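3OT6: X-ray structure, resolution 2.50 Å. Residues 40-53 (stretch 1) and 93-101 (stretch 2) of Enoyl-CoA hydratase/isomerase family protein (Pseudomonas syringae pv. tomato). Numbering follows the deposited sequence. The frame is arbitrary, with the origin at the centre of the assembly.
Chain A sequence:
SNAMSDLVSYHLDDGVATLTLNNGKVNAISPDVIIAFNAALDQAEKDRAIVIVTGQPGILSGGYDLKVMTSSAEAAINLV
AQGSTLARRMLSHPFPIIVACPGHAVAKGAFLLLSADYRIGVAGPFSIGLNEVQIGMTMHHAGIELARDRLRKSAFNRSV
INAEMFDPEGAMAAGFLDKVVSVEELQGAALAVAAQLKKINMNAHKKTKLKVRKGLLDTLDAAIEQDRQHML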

ATOM      1  N   ALA A  40       1.483  14.044  -3.033  1.00 24.68           N
ATOM      2  CA  ALA A  40       1.340  14.109  -1.585  1.00 24.57           C
ATOM      3  C   ALA A  40       2.605  13.666  -0.933  1.00 24.41           C
ATOM      4  O   ALA A  40       2.862  14.049   0.184  1.00 26.45           O
ATOM      5  CB  ALA A  40       0.126  13.282  -1.046  1.00 22.92           C
ATOM      6  N   LEU A  41       3.391  12.853  -1.604  1.00 24.37           N
ATOM      7  CA  LEU A  41       4.554  12.257  -0.943  1.00 23.83           C
ATOM      8  C   LEU A  41       5.698  13.172  -1.134  1.00 23.66           C
ATOM      9  O   LEU A  41       6.569  13.210  -0.299  1.00 23.74           O
ATOM     10  CB  LEU A  41       4.904  10.840  -1.472  1.00 23.65           C
ATOM     11  CG  LEU A  41       4.064   9.627  -0.971  1.00 22.32           C
ATOM     12  CD1 LEU A  41       4.269   8.416  -1.894  1.00 17.84           C
ATOM     13  CD2 LEU A  41       4.325   9.268   0.511  1.00 16.87           C
ATOM     14  N   ASP A  42       5.692  13.903  -2.248  1.00 24.05           N
ATOM     15  CA  ASP A  42       6.625  14.963  -2.460  1.00 24.54           C
ATOM     16  C   ASP A  42       6.556  15.943  -1.294  1.00 24.96           C
ATOM     17  O   ASP A  42       7.598  16.364  -0.771  1.00 24.49           O
ATOM     18  CB  ASP A  42       6.344  15.671  -3.766  1.00 25.27           C
ATOM     19  CG  ASP A  42       6.783  14.844  -4.975  1.00 28.18           C
ATOM     20  OD1 ASP A  42       7.623  13.933  -4.829  1.00 30.51           O
ATOM     21  OD2 ASP A  42       6.243  15.048  -6.075  1.00 33.00           O
ATOM     22  N   GLN A  43       5.333  16.257  -0.880  1.00 24.09           N
ATOM     23  CA  GLN A  43       5.075  17.259   0.095  1.00 24.45           C
ATOM     24  C   GLN A  43       5.539  16.705   1.422  1.00 26.12           C
ATOM     25  O   GLN A  43       6.208  17.416   2.186  1.00 26.84           O
ATOM     26  CB  GLN A  43       3.581  17.595   0.122  1.00 23.89           C
ATOM     27  CG  GLN A  43       3.241  18.718   1.108  1.00 26.63           C
ATOM     28  CD  GLN A  43       4.054  20.012   0.837  1.00 30.87           C
ATOM     29  OE1 GLN A  43       4.224  20.438  -0.302  1.00 30.35           O
ATOM     30  NE2 GLN A  43       4.582  20.602   1.900  1.00 32.06           N
ATOM     31  N   ALA A  44       5.223  15.420   1.688  1.00 26.41           N
ATOM     32  CA  ALA A  44       5.604  14.736   2.932  1.00 25.73           C
ATOM     33  C   ALA A  44       7.115  14.678   3.087  1.00 26.30           C
ATOM     34  O   ALA A  44       7.598  14.741   4.194  1.00 27.08           O
ATOM     35  CB  ALA A  44       4.991  13.324   3.004  1.00 24.13           C
ATOM     36  N   GLU A  45       7.857  14.571   1.990  1.00 27.78           N
ATOM     37  CA  GLU A  45       9.303  14.537   2.063  1.00 30.00           C
ATOM     38  C   GLU A  45       9.746  15.912   2.477  1.00 30.88           C
ATOM     39  O   GLU A  45      10.642  16.066   3.288  1.00 30.48           O
ATOM     40  CB  GLU A  45       9.962  14.236   0.712  1.00 29.88           C
ATOM     41  CG  GLU A  45       9.838  12.823   0.224  1.00 34.10           C
ATOM     42  CD  GLU A  45      10.728  12.508  -0.994  1.00 38.34           C
ATOM     43  OE1 GLU A  45      11.939  12.787  -0.939  1.00 42.12           O
ATOM     44  OE2 GLU A  45      10.227  11.945  -1.989  1.00 40.10           O
ATOM     45  N   LYS A  46       9.122  16.923   1.879  1.00 32.25           N
ATOM     46  CA  LYS A  46       9.548  18.274   2.111  1.00 33.27           C
ATOM     47  C   LYS A  46       9.253  18.681   3.597  1.00 32.02           C
ATOM     48  O   LYS A  46      10.092  19.372   4.219  1.00 32.53           O
ATOM     49  CB  LYS A  46       9.057  19.206   0.988  1.00 34.49           C
ATOM     50  CG  LYS A  46       9.017  20.715   1.331  1.00 41.39           C
ATOM     51  CD  LYS A  46       8.490  21.567   0.090  1.00 49.47           C
ATOM     52  CE  LYS A  46       8.326  23.133   0.433  1.00 53.28           C
ATOM     53  NZ  LYS A  46       7.435  23.436   1.672  1.00 51.59           N
ATOM     54  N   ASP A  47       8.186  18.149   4.193  1.00 29.21           N
ATOM     55  CA  ASP A  47       7.887  18.389   5.622  1.00 28.31           C
ATOM     56  C   ASP A  47       8.539  17.385   6.549  1.00 28.25           C
ATOM     57  O   ASP A  47       8.273  17.388   7.742  1.00 28.09           O
ATOM     58  CB  ASP A  47       6.382  18.377   5.923  1.00 27.52           C
ATOM     59  CG  ASP A  47       5.632  19.446   5.161  1.00 29.72           C
ATOM     60  OD1 ASP A  47       6.210  20.528   4.891  1.00 28.66           O
ATOM     61  OD2 ASP A  47       4.459  19.213   4.804  1.00 31.63           O
ATOM     62  N   ARG A  48       9.401  16.529   6.010  1.00 27.82           N
ATOM     63  CA  ARG A  48      10.103  15.502   6.810  1.00 26.85           C
ATOM     64  C   ARG A  48       9.197  14.737   7.740  1.00 25.69           C
ATOM     65  O   ARG A  48       9.614  14.396   8.849  1.00 25.80           O
ATOM     66  CB  ARG A  48      11.256  16.072   7.622  1.00 26.95           C
ATOM     67  CG  ARG A  48      12.038  17.162   6.906  1.00 29.52           C
ATOM     68  CD  ARG A  48      13.269  17.486   7.753  1.00 32.65           C
ATOM     69  NE  ARG A  48      14.415  16.932   7.063  1.00 38.44           N
ATOM     70  CZ  ARG A  48      15.172  15.942   7.512  1.00 38.27           C
ATOM     71  NH1 ARG A  48      14.991  15.382   8.711  1.00 32.12           N
ATOM     72  NH2 ARG A  48      16.131  15.518   6.714  1.00 41.96           N
ATOM     73  N   ALA A  49       7.994  14.407   7.278  1.00 24.33           N
ATOM     74  CA  ALA A  49       6.988  13.931   8.209  1.00 24.03           C
ATOM     75  C   ALA A  49       6.906  12.390   8.291  1.00 23.40           C
ATOM     76  O   ALA A  49       7.134  11.701   7.292  1.00 23.79           O
ATOM     77  CB  ALA A  49       5.609  14.539   7.822  1.00 23.59           C
ATOM     78  N   ILE A  50       6.564  11.864   9.457  1.00 21.67           N
ATOM     79  CA  ILE A  50       6.030  10.547   9.507  1.00 22.97           C
ATOM     80  C   ILE A  50       4.699  10.482   8.695  1.00 23.92           C
ATOM     81  O   ILE A  50       3.819  11.351   8.858  1.00 24.82           O
ATOM     82  CB  ILE A  50       5.851  10.098  10.949  1.00 22.90           C
ATOM     83  CG1 ILE A  50       7.246   9.931  11.555  1.00 22.40           C
ATOM     84  CG2 ILE A  50       5.147   8.714  10.968  1.00 20.62           C
ATOM     85  CD1 ILE A  50       7.270   9.865  13.070  1.00 25.44           C
ATOM     86  N   VAL A  51       4.578   9.516   7.773  1.00 23.06           N
ATOM     87  CA  VAL A  51       3.409   9.489   6.863  1.00 20.93           C
ATOM     88  C   VAL A  51       2.450   8.446   7.372  1.00 21.40           C
ATOM     89  O   VAL A  51       2.877   7.378   7.830  1.00 20.30           O
ATOM     90  CB  VAL A  51       3.787   9.119   5.405  1.00 21.85           C
ATOM     91  CG1 VAL A  51       2.520   8.823   4.590  1.00 18.62           C
ATOM     92  CG2 VAL A  51       4.639  10.269   4.701  1.00 18.41           C
ATOM     93  N   ILE A  52       1.162   8.803   7.400  1.00 21.51           N
ATOM     94  CA  ILE A  52       0.029   7.859   7.645  1.00 21.10           C
ATOM     95  C   ILE A  52      -0.866   7.835   6.376  1.00 20.66           C
ATOM     96  O   ILE A  52      -1.475   8.840   6.060  1.00 20.41           O
ATOM     97  CB  ILE A  52      -0.864   8.292   8.787  1.00 20.12           C
ATOM     98  CG1 ILE A  52      -0.151   8.222  10.106  1.00 18.98           C
ATOM     99  CG2 ILE A  52      -2.026   7.297   8.943  1.00 22.94           C
ATOM    100  CD1 ILE A  52      -1.114   8.584  11.331  1.00 14.89           C
ATOM    101  N   VAL A  53      -0.932   6.720   5.659  1.00 20.60           N
ATOM    102  CA  VAL A  53      -1.809   6.590   4.509  1.00 19.59           C
ATOM    103  C   VAL A  53      -3.060   5.882   5.032  1.00 21.29           C
ATOM    104  O   VAL A  53      -2.958   4.887   5.747  1.00 21.04           O
ATOM    105  CB  VAL A  53      -1.163   5.729   3.361  1.00 20.03           C
ATOM    106  CG1 VAL A  53      -2.131   5.550   2.179  1.00 18.97           C
ATOM    107  CG2 VAL A  53       0.114   6.351   2.834  1.00 16.65           C
TER
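Stretch 2 93-101: HPFPIIVAC

Stretch 2 enters as a loop, His93 to Pro96, extended except at Pro94, where psi is -11°, and becomes a β-strand from Ile97. The strand runs parallel to strand 50-53 of stretch 1, with a signed crossing angle of -23° and a closest axial approach of 4.5 Å. The two stretches together bury 775 Å².

Phe95 covers the most surface in stretch 2. Its chi1 is m, and its ring lies against the turn that follows the helix. Arg48 CA sits over the ring face, 3.7 Å from the centroid, as a CH-pi contact. Arg48 CB is 3.5 Å from Phe95 CZ. Nearer the backbone, Phe95 CB lies 3.3 Å from Ala49 O.

His93 packs against the end of the helix. Leu41 CD2 lies over its ring face, 3.9 Å from His93 CE1. Glu45 CG is 3.5 Å from His93 CE1, and Val51 CG2 is 3.8 Å from His93 NE2. Both ring nitrogens reach water. One water joins His93 NE2 (2.9 Å) to Ala49 O (2.6 Å) and, weakly, to Ala44 O. Another joins His93 ND1 (2.7 Å) to Glu45 OE2 (2.9 Å). The ring is thus tied to the helix and turn through solvent.

Ile98 is the centre of the strand pairing. Its N donates to Val51 O at 2.7 Å, and its O accepts from Val53 N at 2.7 Å. The ladder also includes Val51 N to Pro96 O (2.9 Å) and Ala100 N to Val53 O (2.8 Å). Ile52 pairs with Ile98, CA to CA 4.6 Å, and their side chains share one sheet face. Ile98 CD1 touches Ile50 CG2 at 4.0 Å and Ile52 CG1 at 4.1 Å. Val51, Val53, Ile97 and Val99 occupy the other face, where Ile97 CG2 lies 4.0 Å from both Val51 CG1 and Val53 CG2.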

ATOM      1  N   HIS A  93      10.858   5.343   0.819  1.00 21.77           N
ATOM      2  CA  HIS A  93      10.586   6.642   1.322  1.00 21.82           C
ATOM      3  C   HIS A  93      11.526   7.024   2.483  1.00 21.42           C
ATOM      4  O   HIS A  93      11.722   6.247   3.410  1.00 21.45           O
ATOM      5  CB  HIS A  93       9.119   6.706   1.757  1.00 21.50           C
ATOM      6  CG  HIS A  93       8.621   8.096   2.000  1.00 21.24           C
ATOM      7  ND1 HIS A  93       8.507   9.026   0.980  1.00 20.36           N
ATOM      8  CD2 HIS A  93       8.246   8.728   3.147  1.00 18.53           C
ATOM      9  CE1 HIS A  93       8.037  10.157   1.478  1.00 18.93           C
ATOM     10  NE2 HIS A  93       7.883  10.010   2.792  1.00 20.28           N
ATOM     11  N   PRO A  94      12.010   8.261   2.506  1.00 21.08           N
ATOM     12  CA  PRO A  94      13.015   8.604   3.523  1.00 21.37           C
ATOM     13  C   PRO A  94      12.526   8.696   4.975  1.00 21.74           C
ATOM     14  O   PRO A  94      13.348   8.687   5.897  1.00 21.46           O
ATOM     15  CB  PRO A  94      13.633   9.901   3.008  1.00 22.03           C
ATOM     16  CG  PRO A  94      12.645  10.496   2.064  1.00 22.99           C
ATOM     17  CD  PRO A  94      11.809   9.317   1.509  1.00 22.22           C
ATOM     18  N   PHE A  95      11.215   8.694   5.184  1.00 21.28           N
ATOM     19  CA  PHE A  95      10.630   8.714   6.532  1.00 21.94           C
ATOM     20  C   PHE A  95       9.619   7.542   6.629  1.00 22.65           C
ATOM     21  O   PHE A  95       9.190   7.003   5.590  1.00 23.63           O
ATOM     22  CB  PHE A  95       9.950  10.089   6.838  1.00 21.52           C
ATOM     23  CG  PHE A  95      10.848  11.225   6.614  1.00 21.44           C
ATOM     24  CD1 PHE A  95      11.653  11.690   7.646  1.00 22.00           C
ATOM     25  CD2 PHE A  95      10.975  11.789   5.345  1.00 22.54           C
ATOM     26  CE1 PHE A  95      12.553  12.709   7.427  1.00 19.45           C
ATOM     27  CE2 PHE A  95      11.883  12.798   5.109  1.00 22.65           C
ATOM     28  CZ  PHE A  95      12.693  13.245   6.153  1.00 23.34           C
ATOM     29  N   PRO A  96       9.247   7.155   7.861  1.00 21.99           N
ATOM     30  CA  PRO A  96       8.412   6.006   8.060  1.00 22.06           C
ATOM     31  C   PRO A  96       7.033   6.186   7.412  1.00 22.94           C
ATOM     32  O   PRO A  96       6.452   7.267   7.507  1.00 25.45           O
ATOM     33  CB  PRO A  96       8.308   5.930   9.601  1.00 20.93           C
ATOM     34  CG  PRO A  96       9.666   6.516  10.089  1.00 20.56           C
ATOM     35  CD  PRO A  96       9.746   7.696   9.151  1.00 22.62           C
ATOM     36  N   ILE A  97       6.531   5.154   6.733  1.00 22.93           N
ATOM     37  CA  ILE A  97       5.158   5.129   6.263  1.00 22.26           C
ATOM     38  C   ILE A  97       4.291   4.123   7.051  1.00 22.17           C
ATOM     39  O   ILE A  97       4.606   2.904   7.140  1.00 22.96           O
ATOM     40  CB  ILE A  97       5.081   4.884   4.764  1.00 22.59           C
ATOM     41  CG1 ILE A  97       5.883   5.955   4.020  1.00 21.51           C
ATOM     42  CG2 ILE A  97       3.602   4.965   4.279  1.00 22.17           C
ATOM     43  CD1 ILE A  97       5.876   5.785   2.504  1.00 19.65           C
ATOM     44  N   ILE A  98       3.226   4.662   7.661  1.00 21.26           N
ATOM     45  CA  ILE A  98       2.205   3.890   8.349  1.00 19.91           C
ATOM     46  C   ILE A  98       1.031   3.782   7.410  1.00 20.54           C
ATOM     47  O   ILE A  98       0.626   4.763   6.752  1.00 20.89           O
ATOM     48  CB  ILE A  98       1.762   4.570   9.650  1.00 19.64           C
ATOM     49  CG1 ILE A  98       2.966   4.836  10.549  1.00 18.22           C
ATOM     50  CG2 ILE A  98       0.778   3.715  10.430  1.00 17.52           C
ATOM     51  CD1 ILE A  98       2.622   5.705  11.866  1.00 16.55           C
ATOM     52  N   VAL A  99       0.506   2.581   7.277  1.00 21.17           N
ATOM     53  CA  VAL A  99      -0.753   2.432   6.543  1.00 21.09           C
ATOM     54  C   VAL A  99      -1.766   2.048   7.585  1.00 21.84           C
ATOM     55  O   VAL A  99      -1.564   1.059   8.355  1.00 21.92           O
ATOM     56  CB  VAL A  99      -0.686   1.384   5.382  1.00 20.98           C
ATOM     57  CG1 VAL A  99      -2.089   1.200   4.735  1.00 18.33           C
ATOM     58  CG2 VAL A  99       0.319   1.851   4.357  1.00 18.23           C
ATOM     59  N   ALA A 100      -2.808   2.861   7.646  1.00 21.64           N
ATOM     60  CA  ALA A 100      -3.878   2.704   8.611  1.00 22.54           C
ATOM     61  C   ALA A 100      -5.095   2.259   7.816  1.00 23.46           C
ATOM     62  O   ALA A 100      -5.771   3.104   7.162  1.00 25.02           O
ATOM     63  CB  ALA A 100      -4.157   4.028   9.302  1.00 22.59           C
ATOM     64  N   CYS A 101      -5.412   0.971   7.869  1.00 22.82           N
ATOM     65  CA  CYS A 101      -6.404   0.458   6.959  1.00 23.82           C
ATOM     66  C   CYS A 101      -7.785   0.474   7.621  1.00 24.43           C
ATOM     67  O   CYS A 101      -7.979  -0.227   8.602  1.00 23.45           O
ATOM     68  CB  CYS A 101      -5.993  -0.937   6.470  1.00 23.57           C
ATOM     69  SG  CYS A 101      -7.352  -1.861   5.778  1.00 23.28           S
TER
HETATM   70  O   HOH W   1       7.579  12.036   4.793  1.00 21.92           O
HETATM   71  O   HOH W   2       9.645   9.109  -1.511  1.00 25.55           O